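Local coordinates for glutathione transferase (Phanerochaete chrysosporium, PDB 4F0C), which binds oxidized glutathione disulfide and probably couples glutathione to electrophilic compounds, as glutathione transferases do, at residues F91-F96 with I100-W105; P59-H64 with L78-E83; E143-F148 with K189-E194; R158-A163 with H204-T209. All coordinates share one frame; numbering follows the deposited sequence. Where two conformers were deposited one is given.

Contact 1: residues F91-F96 with I100-W105; sequences FSVSTF and IIMTQW. With SO4 (sulfate ion), chain F; SO4 (sulfate ion), chain C.
Met102 reaches from helix 96-126 into the bend of the preceding loop and is covered there by Ser92 and Val93. Its CB is 4.3 Å from Val93 CG2. With CG anti to the backbone N (chi1 -172°) and chi2 also extended, CG carries the chain outward to SD, which is 4.0 Å from Ser92 CA and also touches Val93 CG2, the two side chains passing in opposite directions. The chain then bends at chi3 (73°), and CE ends 4.3 Å from Ser92 CB, against Leu79 of helix 74-85. The Ser92 hydroxyl itself bonds to Asp86. The loop leads from the thioredoxin-like N-terminal domain into the first long helix of the all-helical C-terminal domain, the linker of the glutathione transferase fold. Thr95 is the N-cap, its OG1 bonded to Asp98 N. In the first turn Ile100 N donates to Phe96 O at 2.9 Å (163°), and Ile100 CG2 lies 4.1 Å above one face of the Phe96 ring, toward its rim. The Phe96 N-H points to a sulfate, meeting O3 at 2.8 Å, an anion set where a helix start would probably attract one. At the indole edge, in its plane, Trp105 NE1 donates to O3 of a second sulfate (2.8 Å); Gln104 NE2 donates to its O1 (2.9 Å), and Trp72 of the second subunit is a further donor.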
# COMPACT_ATOMS: atom_id res chain seq x y z
N PHE A 91 14.95 -5.10 -14.50
CA PHE A 91 14.12 -4.14 -13.76
C PHE A 91 13.82 -4.64 -12.38
O PHE A 91 12.77 -4.32 -11.81
CB PHE A 91 12.80 -3.88 -14.53
CG PHE A 91 13.04 -3.39 -15.93
CD1 PHE A 91 13.44 -2.09 -16.15
CD2 PHE A 91 12.96 -4.25 -17.01
CE1 PHE A 91 13.72 -1.62 -17.43
CE2 PHE A 91 13.24 -3.79 -18.30
CZ PHE A 91 13.63 -2.48 -18.50
N SER A 92 14.72 -5.47 -11.83
CA SER A 92 14.47 -6.12 -10.53
C SER A 92 15.81 -6.63 -10.00
O SER A 92 16.87 -6.33 -10.58
CB SER A 92 13.44 -7.28 -10.69
OG SER A 92 13.96 -8.28 -11.59
N VAL A 93 15.78 -7.36 -8.90
CA VAL A 93 17.01 -7.72 -8.17
C VAL A 93 17.05 -9.19 -7.82
O VAL A 93 16.01 -9.86 -7.79
CB VAL A 93 17.18 -6.85 -6.88
CG1 VAL A 93 17.48 -5.40 -7.26
CG2 VAL A 93 15.93 -6.90 -5.98
N SER A 94 18.24 -9.70 -7.51
CA SER A 94 18.39 -11.14 -7.27
C SER A 94 18.54 -11.54 -5.78
O SER A 94 17.98 -12.55 -5.36
CB SER A 94 19.53 -11.73 -8.11
OG SER A 94 20.71 -11.03 -7.83
N THR A 95 19.25 -10.75 -4.99
CA THR A 95 19.54 -11.16 -3.61
C THR A 95 18.37 -10.90 -2.68
O THR A 95 17.56 -10.00 -2.92
CB THR A 95 20.78 -10.46 -3.01
OG1 THR A 95 20.49 -9.08 -2.76
CG2 THR A 95 22.02 -10.57 -3.94
N PHE A 96 18.30 -11.66 -1.59
CA PHE A 96 17.24 -11.42 -0.60
C PHE A 96 17.25 -9.99 -0.07
O PHE A 96 16.20 -9.32 -0.05
CB PHE A 96 17.32 -12.39 0.59
CG PHE A 96 16.39 -11.99 1.69
CD1 PHE A 96 15.02 -12.17 1.54
CD2 PHE A 96 16.86 -11.34 2.81
CE1 PHE A 96 14.13 -11.76 2.53
CE2 PHE A 96 15.98 -10.94 3.81
CZ PHE A 96 14.61 -11.16 3.66
N ILE A 100 13.96 -7.50 -0.54
CA ILE A 100 13.08 -7.02 0.52
C ILE A 100 13.05 -5.49 0.55
O ILE A 100 12.00 -4.87 0.85
CB ILE A 100 13.42 -7.61 1.89
CG1 ILE A 100 12.30 -7.30 2.90
CG2 ILE A 100 14.85 -7.18 2.38
CD1 ILE A 100 10.93 -7.91 2.53
N ILE A 101 14.17 -4.86 0.20
CA ILE A 101 14.18 -3.40 0.18
C ILE A 101 13.42 -2.88 -1.06
O ILE A 101 12.71 -1.88 -0.99
CB ILE A 101 15.64 -2.86 0.22
CG1 ILE A 101 16.31 -3.28 1.54
CG2 ILE A 101 15.68 -1.32 0.00
CD1 ILE A 101 15.51 -2.84 2.82
N MET A 102 13.53 -3.59 -2.18
CA MET A 102 12.70 -3.20 -3.34
C MET A 102 11.21 -3.28 -2.96
O MET A 102 10.40 -2.42 -3.32
CB MET A 102 13.03 -4.07 -4.55
CG MET A 102 12.36 -3.60 -5.86
SD MET A 102 12.74 -4.66 -7.26
CE MET A 102 11.74 -6.11 -6.88
N THR A 103 10.86 -4.33 -2.22
CA THR A 103 9.49 -4.51 -1.74
C THR A 103 9.05 -3.41 -0.76
O THR A 103 7.92 -2.91 -0.82
CB THR A 103 9.30 -5.92 -1.16
OG1 THR A 103 9.43 -6.84 -2.23
CG2 THR A 103 7.92 -6.12 -0.53
N GLN A 104 9.95 -3.05 0.14
CA GLN A 104 9.70 -1.93 1.05
C GLN A 104 9.33 -0.65 0.28
O GLN A 104 8.36 0.01 0.60
CB GLN A 104 10.95 -1.68 1.87
CG GLN A 104 10.94 -0.41 2.76
CD GLN A 104 12.34 -0.07 3.22
OE1 GLN A 104 12.78 -0.52 4.28
NE2 GLN A 104 13.08 0.70 2.37
N TRP A 105 10.14 -0.29 -0.72
CA TRP A 105 9.85 0.89 -1.51
C TRP A 105 8.53 0.76 -2.28
O TRP A 105 7.81 1.75 -2.42
CB TRP A 105 11.02 1.24 -2.45
CG TRP A 105 12.13 1.91 -1.65
CD1 TRP A 105 13.27 1.33 -1.17
CD2 TRP A 105 12.13 3.27 -1.19
NE1 TRP A 105 14.01 2.26 -0.47
CE2 TRP A 105 13.33 3.46 -0.46
CE3 TRP A 105 11.25 4.35 -1.36
CZ2 TRP A 105 13.68 4.70 0.11
CZ3 TRP A 105 11.58 5.60 -0.77
CH2 TRP A 105 12.78 5.74 -0.03
S SO4 F . 20.26 -14.43 -1.40
O1 SO4 F . 20.39 -15.50 -0.41
O2 SO4 F . 18.93 -14.51 -1.99
O3 SO4 F . 20.46 -13.15 -0.73
O4 SO4 F . 21.26 -14.58 -2.44
S SO4 C . 16.56 2.39 2.39
O1 SO4 C . 15.28 2.41 3.11
O2 SO4 C . 17.37 1.28 2.84
O3 SO4 C . 16.44 2.09 0.95
O4 SO4 C . 17.17 3.67 2.59

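Contact 2: residues P59-H64 with L78-E83; sequences PALIDH and LLYIVE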
# COMPACT_ATOMS: atom_id res chain seq x y z
N PRO A 59 -5.80 -1.76 -11.75
CA PRO A 59 -5.72 -2.82 -12.77
C PRO A 59 -5.90 -4.25 -12.24
O PRO A 59 -5.86 -4.54 -11.03
CB PRO A 59 -4.29 -2.68 -13.28
CG PRO A 59 -3.53 -2.28 -12.03
CD PRO A 59 -4.46 -1.27 -11.38
N ALA A 60 -6.10 -5.16 -13.20
CA ALA A 60 -5.95 -6.58 -12.95
C ALA A 60 -5.28 -7.11 -14.20
O ALA A 60 -5.40 -6.51 -15.28
CB ALA A 60 -7.34 -7.28 -12.74
N LEU A 61 -4.58 -8.23 -14.06
CA LEU A 61 -3.78 -8.80 -15.16
C LEU A 61 -4.13 -10.27 -15.29
O LEU A 61 -4.17 -10.99 -14.29
CB LEU A 61 -2.29 -8.70 -14.82
CG LEU A 61 -1.33 -9.28 -15.89
CD1 LEU A 61 -0.98 -8.19 -16.85
CD2 LEU A 61 -0.05 -9.85 -15.25
N ILE A 62 -4.40 -10.72 -16.52
CA ILE A 62 -4.52 -12.17 -16.77
C ILE A 62 -3.33 -12.63 -17.58
O ILE A 62 -3.04 -12.04 -18.62
CB ILE A 62 -5.76 -12.53 -17.60
CG1 ILE A 62 -7.03 -11.95 -16.95
CG2 ILE A 62 -5.88 -14.08 -17.75
CD1 ILE A 62 -8.21 -12.05 -17.87
N ASP A 63 -2.64 -13.67 -17.10
CA ASP A 63 -1.52 -14.25 -17.84
C ASP A 63 -2.02 -15.47 -18.64
O ASP A 63 -2.15 -16.59 -18.14
CB ASP A 63 -0.39 -14.60 -16.86
CG ASP A 63 0.88 -15.08 -17.56
OD1 ASP A 63 0.86 -15.38 -18.80
OD2 ASP A 63 1.89 -15.18 -16.83
N HIS A 64 -2.31 -15.24 -19.91
CA HIS A 64 -2.88 -16.30 -20.73
C HIS A 64 -1.90 -17.46 -20.98
O HIS A 64 -2.33 -18.55 -21.35
CB HIS A 64 -3.41 -15.73 -22.05
CG HIS A 64 -4.45 -14.67 -21.87
ND1 HIS A 64 -5.67 -14.92 -21.28
CD2 HIS A 64 -4.47 -13.36 -22.23
CE1 HIS A 64 -6.38 -13.81 -21.26
NE2 HIS A 64 -5.68 -12.85 -21.85
N LEU A 78 3.30 -5.82 -10.71
CA LEU A 78 4.69 -5.53 -11.07
C LEU A 78 5.62 -6.62 -10.56
O LEU A 78 6.49 -7.08 -11.29
CB LEU A 78 5.16 -4.16 -10.55
CG LEU A 78 4.39 -2.91 -11.02
CD1 LEU A 78 4.89 -1.63 -10.28
CD2 LEU A 78 4.50 -2.73 -12.56
N LEU A 79 5.43 -7.04 -9.31
CA LEU A 79 6.24 -8.11 -8.72
C LEU A 79 6.05 -9.42 -9.47
O LEU A 79 7.02 -10.13 -9.70
CB LEU A 79 5.91 -8.27 -7.21
CG LEU A 79 6.55 -7.13 -6.40
CD1 LEU A 79 5.83 -6.96 -5.05
CD2 LEU A 79 8.07 -7.40 -6.17
N TYR A 80 4.81 -9.74 -9.81
CA TYR A 80 4.50 -10.98 -10.53
C TYR A 80 5.28 -10.99 -11.85
O TYR A 80 5.96 -11.96 -12.18
CB TYR A 80 2.99 -11.08 -10.84
CG TYR A 80 2.62 -12.26 -11.77
CD1 TYR A 80 2.44 -13.55 -11.26
CD2 TYR A 80 2.46 -12.06 -13.14
CE1 TYR A 80 2.11 -14.64 -12.10
CE2 TYR A 80 2.15 -13.15 -14.01
CZ TYR A 80 1.97 -14.41 -13.48
OH TYR A 80 1.64 -15.46 -14.31
N ILE A 81 5.19 -9.89 -12.58
CA ILE A 81 5.83 -9.83 -13.89
C ILE A 81 7.36 -9.99 -13.78
O ILE A 81 7.97 -10.74 -14.57
CB ILE A 81 5.48 -8.53 -14.62
CG1 ILE A 81 3.99 -8.55 -14.98
CG2 ILE A 81 6.32 -8.41 -15.93
CD1 ILE A 81 3.45 -7.20 -15.45
N VAL A 82 7.99 -9.28 -12.84
CA VAL A 82 9.45 -9.43 -12.75
C VAL A 82 9.90 -10.78 -12.19
O VAL A 82 10.95 -11.30 -12.59
CB VAL A 82 10.19 -8.26 -12.02
CG1 VAL A 82 9.97 -6.94 -12.77
CG2 VAL A 82 9.78 -8.16 -10.54
N GLU A 83 9.14 -11.35 -11.25
CA GLU A 83 9.51 -12.67 -10.76
C GLU A 83 9.52 -13.70 -11.90
O GLU A 83 10.44 -14.52 -12.03
CB GLU A 83 8.60 -13.10 -9.61
CG GLU A 83 8.98 -12.42 -8.30
CD GLU A 83 10.26 -13.01 -7.69
OE1 GLU A 83 10.90 -12.33 -6.86
OE2 GLU A 83 10.61 -14.15 -8.04
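Leu61 lays its CD2 methyl obliquely against the Tyr80 ring, 4.0 Å from Tyr80 CD2, the two side chains crossing at about a right angle. The same methyl is 4.3 Å from Ile81 CG1, so the leucine tip is taken up between two successive helix residues. This is the closing beta-beta-alpha half of the thioredoxin-like glutathione transferase N-terminal domain: the axes of strand 60-63 and of residues 78-83 of helix 74-85 come within 10.7 Å, at 27°. Ahead of the strand, Pro59 follows a cis peptide bond, a mark of this fold, and touches the bound glutathione disulfide. Two residues after Leu61, Asp63 turns its carboxylate to the same helix. It is buried but well supplied: OD1 takes bonds from Tyr65 N and Gln6 NE2, and OD2 from the hydroxyls of Tyr80 and Tyr85, so the carboxylate is probably ionised. A phenylalanine in place of Tyr80 would keep the ring against Leu61 but would probably leave OD2 with Tyr85 as its remaining hydroxyl donor and the buried charge less well balanced. Tyr80 spans the gap to the sheet because its CG lies opposite the backbone N (chi1 172°). Its ring stands nearly upright to the carboxylate, and Tyr80 OH donates over a short 2.5 Å to the anti side of Asp63 OD2, 21° out of the carboxylate plane.

Contact 3: residues E143-F148 with K189-E194; sequences EILRVF and KGFDFE
Leu145 and Phe148, one helical turn apart, receive the Phe191 ring between them. At the start of the segment, Glu143 is gripped side-on by Arg146, whose NH2 is 3.0 Å from Glu143 OE2 and whose NE is 3.2 Å from OE1; this salt bridge lies on a different flank from Phe191, and Arg146 NH2 also bonds to Asn55 of the second subunit. Ile144 puts CG2 3.8 Å above a face of the Phe148 ring, near its rim. Leu145 slides CD2 past the other segment, 4.0 Å from Phe191 CD1. Phe148 meets Phe191 rim to rim, CE2 to CE1 at 3.7 Å with planes at 30°, and lies obliquely to Phe193, completing a cluster of three phenylalanines. Phe191 gets there by an extended first torsion (chi1 174°), and Phe193 N sits over one face of its ring. An alanine at Phe191 is likely to open a gap beside Leu145 CD2 and uncover the Phe148 rim. Asp192 N-caps helix 193-196 through Lys195 N. Within the helical C-terminal domain the contact packs this connection against helix 134-155, with Phe148 reaching Asn177 and Ala180 on helix 174-184 and meeting the ring of Phe197, in the loop before helix 198-209, edge-to-face.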
# COMPACT_ATOMS: atom_id res chain seq x y z
N GLU A 143 0.69 16.76 1.63
CA GLU A 143 1.23 15.39 1.73
C GLU A 143 2.02 15.02 0.47
O GLU A 143 3.05 14.34 0.54
CB GLU A 143 0.12 14.34 1.98
CG GLU A 143 0.65 12.90 2.19
CD GLU A 143 1.51 12.73 3.48
OE1 GLU A 143 1.63 13.69 4.26
OE2 GLU A 143 2.06 11.63 3.69
N ILE A 144 1.55 15.46 -0.69
CA ILE A 144 2.36 15.28 -1.90
C ILE A 144 3.76 15.90 -1.73
O ILE A 144 4.75 15.26 -2.05
CB ILE A 144 1.65 15.91 -3.14
CG1 ILE A 144 0.42 15.06 -3.49
CG2 ILE A 144 2.63 16.06 -4.28
CD1 ILE A 144 -0.54 15.70 -4.54
N LEU A 145 3.82 17.15 -1.27
CA LEU A 145 5.12 17.82 -1.08
C LEU A 145 5.95 17.08 -0.04
O LEU A 145 7.20 17.04 -0.14
CB LEU A 145 4.93 19.28 -0.66
CG LEU A 145 4.12 20.17 -1.60
CD1 LEU A 145 4.14 21.63 -1.13
CD2 LEU A 145 4.72 20.04 -3.01
N ARG A 146 5.28 16.52 0.98
CA ARG A 146 6.02 15.79 2.02
C ARG A 146 6.68 14.55 1.40
O ARG A 146 7.87 14.25 1.66
CB ARG A 146 5.13 15.38 3.20
CG ARG A 146 5.95 14.92 4.44
CD ARG A 146 5.09 14.11 5.45
NE ARG A 146 4.62 12.85 4.87
CZ ARG A 146 5.34 11.73 4.81
NH1 ARG A 146 6.59 11.68 5.30
NH2 ARG A 146 4.80 10.66 4.25
N VAL A 147 5.92 13.83 0.59
CA VAL A 147 6.44 12.64 -0.08
C VAL A 147 7.58 13.03 -1.03
O VAL A 147 8.60 12.33 -1.07
CB VAL A 147 5.33 11.87 -0.81
CG1 VAL A 147 5.90 10.79 -1.81
CG2 VAL A 147 4.34 11.24 0.25
N PHE A 148 7.40 14.11 -1.78
CA PHE A 148 8.50 14.65 -2.60
C PHE A 148 9.75 14.92 -1.74
O PHE A 148 10.87 14.60 -2.16
CB PHE A 148 8.09 15.96 -3.27
CG PHE A 148 7.21 15.80 -4.49
CD1 PHE A 148 6.96 14.54 -5.03
CD2 PHE A 148 6.63 16.92 -5.09
CE1 PHE A 148 6.14 14.41 -6.15
CE2 PHE A 148 5.81 16.79 -6.20
CZ PHE A 148 5.57 15.54 -6.74
N LYS A 189 1.14 27.10 -4.29
CA LYS A 189 2.11 27.86 -3.50
C LYS A 189 3.47 28.01 -4.19
O LYS A 189 4.53 27.85 -3.58
CB LYS A 189 2.26 27.25 -2.10
CG LYS A 189 0.91 27.06 -1.38
CD LYS A 189 0.71 28.06 -0.26
CE LYS A 189 -0.72 28.02 0.27
NZ LYS A 189 -1.62 29.02 -0.39
N GLY A 190 3.42 28.29 -5.49
CA GLY A 190 4.62 28.55 -6.26
C GLY A 190 5.42 27.32 -6.64
O GLY A 190 6.60 27.43 -7.00
N PHE A 191 4.79 26.16 -6.55
CA PHE A 191 5.48 24.89 -6.83
C PHE A 191 6.28 24.95 -8.12
O PHE A 191 5.76 25.34 -9.16
CB PHE A 191 4.46 23.75 -6.95
CG PHE A 191 5.08 22.43 -7.38
CD1 PHE A 191 5.81 21.66 -6.46
CD2 PHE A 191 4.95 21.97 -8.69
CE1 PHE A 191 6.37 20.43 -6.84
CE2 PHE A 191 5.53 20.75 -9.08
CZ PHE A 191 6.23 19.98 -8.16
N ASP A 192 7.54 24.55 -8.05
CA ASP A 192 8.42 24.48 -9.21
C ASP A 192 9.20 23.18 -8.99
O ASP A 192 9.99 23.10 -8.07
CB ASP A 192 9.35 25.71 -9.27
CG ASP A 192 10.25 25.72 -10.52
OD1 ASP A 192 10.91 24.70 -10.82
OD2 ASP A 192 10.31 26.77 -11.20
N PHE A 193 8.92 22.15 -9.79
CA PHE A 193 9.43 20.80 -9.53
C PHE A 193 10.97 20.81 -9.44
O PHE A 193 11.54 20.36 -8.44
CB PHE A 193 8.98 19.86 -10.66
CG PHE A 193 9.21 18.38 -10.40
CD1 PHE A 193 9.32 17.86 -9.13
CD2 PHE A 193 9.29 17.51 -11.49
CE1 PHE A 193 9.51 16.49 -8.94
CE2 PHE A 193 9.48 16.16 -11.32
CZ PHE A 193 9.58 15.63 -10.04
N GLU A 194 11.62 21.30 -10.49
CA GLU A 194 13.09 21.31 -10.51
C GLU A 194 13.73 22.15 -9.39
O GLU A 194 14.70 21.72 -8.77
CB GLU A 194 13.66 21.73 -11.86
CG GLU A 194 15.21 21.64 -11.88
CD GLU A 194 15.80 21.92 -13.24
OE1 GLU A 194 15.01 22.17 -14.18
OE2 GLU A 194 17.04 21.89 -13.36

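Contact 4: residues R158-A163 with H204-T209; sequences RQWLVA and HTALIT. With SO4 (sulfate ion), chain C.
Trp160 brings the six-membered part of its indole to Leu207, and this is the close-packed part of a small contact burying 100 Å² in all. Trp160 CZ3 lies 3.9 Å from Leu207 CD2, which approaches the ring obliquely, and 4.0 Å from Leu207 CG. The side chains of Trp160 and Leu207 run past each other in opposite directions; the tryptophan has CG anti to its own carbonyl carbon (chi1 -59°), which brings the end of the indole to the helix. Gln159 folds CG over one face of that indole, with its amide end at the surface. The Ala206 side is looser, a single methyl, CB, oblique to the ring and 4.3 Å from Trp160 CH2. On the helix, Thr209, exposed, turns its hydroxyl back to Thr205 O at 2.9 Å, a carbonyl that also accepts from Thr209 N on its other face. Beyond the packed part, Arg158 points to a sulfate ion: NH1 meets O3 at 2.8 Å and NH2 meets O4 at 2.7 Å, nearly straight at 172°. NH1 also donates to Leu161 O, in the carbonyl plane, which restrains the guanidinium's rotation. The loop follows helix 134-155 and leans on Trp105 of helix 96-126 through Leu161 and Val162, whereas Leu207 reaches on to Val174 of helix 174-184 and Asp170 of helix 168-172.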
# COMPACT_ATOMS: atom_id res chain seq x y z
N ARG A 158 21.47 8.85 -3.92
CA ARG A 158 21.48 7.59 -4.66
C ARG A 158 20.83 7.84 -6.01
O ARG A 158 19.94 8.68 -6.11
CB ARG A 158 20.72 6.45 -3.92
CG ARG A 158 19.23 6.69 -3.74
CD ARG A 158 18.56 5.55 -2.90
NE ARG A 158 18.91 5.65 -1.46
CZ ARG A 158 18.30 4.95 -0.50
NH1 ARG A 158 17.33 4.10 -0.83
NH2 ARG A 158 18.64 5.12 0.78
N GLN A 159 21.29 7.12 -7.03
CA GLN A 159 20.77 7.33 -8.39
C GLN A 159 19.36 6.77 -8.53
O GLN A 159 18.51 7.36 -9.20
CB GLN A 159 21.70 6.66 -9.42
CG GLN A 159 21.25 6.95 -10.84
CD GLN A 159 22.23 6.51 -11.87
OE1 GLN A 159 23.22 5.81 -11.57
NE2 GLN A 159 21.97 6.90 -13.12
N TRP A 160 19.14 5.60 -7.93
CA TRP A 160 17.88 4.83 -8.03
C TRP A 160 17.55 4.35 -6.62
O TRP A 160 18.43 4.28 -5.77
CB TRP A 160 18.09 3.59 -8.93
CG TRP A 160 18.55 3.90 -10.32
CD1 TRP A 160 19.76 3.60 -10.88
CD2 TRP A 160 17.79 4.54 -11.35
NE1 TRP A 160 19.80 4.03 -12.20
CE2 TRP A 160 18.60 4.61 -12.51
CE3 TRP A 160 16.49 5.06 -11.40
CZ2 TRP A 160 18.17 5.19 -13.69
CZ3 TRP A 160 16.06 5.65 -12.60
CH2 TRP A 160 16.89 5.70 -13.72
N LEU A 161 16.31 3.94 -6.37
CA LEU A 161 15.92 3.62 -4.99
C LEU A 161 16.65 2.41 -4.39
O LEU A 161 17.00 2.43 -3.23
CB LEU A 161 14.41 3.39 -4.88
CG LEU A 161 13.64 4.70 -5.09
CD1 LEU A 161 12.13 4.42 -5.23
CD2 LEU A 161 13.91 5.68 -3.96
N VAL A 162 16.89 1.37 -5.19
CA VAL A 162 17.47 0.14 -4.64
C VAL A 162 18.59 -0.36 -5.48
O VAL A 162 18.49 -0.35 -6.71
CB VAL A 162 16.41 -1.00 -4.55
CG1 VAL A 162 17.01 -2.20 -3.81
CG2 VAL A 162 15.13 -0.47 -3.81
N ALA A 163 19.67 -0.80 -4.83
CA ALA A 163 20.74 -1.53 -5.50
C ALA A 163 21.43 -0.75 -6.62
O ALA A 163 22.08 -1.36 -7.48
CB ALA A 163 20.23 -2.88 -6.03
N HIS A 204 12.93 11.56 -11.86
CA HIS A 204 11.68 11.50 -12.62
C HIS A 204 11.95 11.76 -14.10
O HIS A 204 11.42 11.08 -14.97
CB HIS A 204 10.67 12.52 -12.09
CG HIS A 204 9.33 12.46 -12.76
ND1 HIS A 204 8.42 11.45 -12.50
CD2 HIS A 204 8.75 13.27 -13.67
CE1 HIS A 204 7.34 11.65 -13.24
NE2 HIS A 204 7.51 12.74 -13.95
N THR A 205 12.80 12.74 -14.40
CA THR A 205 13.06 13.06 -15.80
C THR A 205 13.77 11.92 -16.49
O THR A 205 13.49 11.61 -17.66
CB THR A 205 13.88 14.38 -15.93
OG1 THR A 205 13.11 15.44 -15.36
CG2 THR A 205 14.22 14.71 -17.41
N ALA A 206 14.69 11.28 -15.78
CA ALA A 206 15.40 10.16 -16.37
C ALA A 206 14.39 9.04 -16.69
O ALA A 206 14.47 8.41 -17.75
CB ALA A 206 16.52 9.67 -15.45
N LEU A 207 13.41 8.83 -15.81
CA LEU A 207 12.41 7.79 -16.00
C LEU A 207 11.50 8.07 -17.19
O LEU A 207 11.33 7.22 -18.06
CB LEU A 207 11.58 7.58 -14.71
CG LEU A 207 12.34 6.90 -13.57
CD1 LEU A 207 11.75 7.21 -12.20
CD2 LEU A 207 12.37 5.38 -13.82
N ILE A 208 10.94 9.27 -17.27
CA ILE A 208 9.94 9.54 -18.31
C ILE A 208 10.57 9.73 -19.69
O ILE A 208 9.86 9.72 -20.69
CB ILE A 208 9.04 10.75 -17.98
CG1 ILE A 208 9.84 12.05 -17.97
CG2 ILE A 208 8.30 10.53 -16.64
CD1 ILE A 208 8.97 13.29 -17.72
N THR A 209 11.89 9.87 -19.75
CA THR A 209 12.55 9.98 -21.06
C THR A 209 13.00 8.62 -21.60
O THR A 209 13.39 8.52 -22.76
CB THR A 209 13.71 11.03 -21.07
OG1 THR A 209 14.69 10.65 -20.10
CG2 THR A 209 13.19 12.38 -20.68
S SO4 C . 16.56 2.39 2.39
O1 SO4 C . 15.28 2.41 3.11
O2 SO4 C . 17.37 1.28 2.84
O3 SO4 C . 16.44 2.09 0.95
O4 SO4 C . 17.17 3.67 2.59

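Along the chain, contact 2 comes first, in the thioredoxin-like domain; contact 1 follows at the passage into the helical domain, and contacts 3 and 4, both within that domain, interleave their segments. Contact 1 touches two others: its centre is about 16 Å from that of contact 2 (Ser92 on Val82) and 15 Å from that of contact 4 (Met102 on Val162), with which it shares a sulfate. Contacts 3 and 4, whose centres are about 18 Å apart, meet at Phe193 and His204. Contacts 2 and 3, centres about 32 Å apart, lie on opposite sides of the chain's centre. Contacts 1 and 2 also pack on the second subunit, so the domain passage lies at the dimer interface.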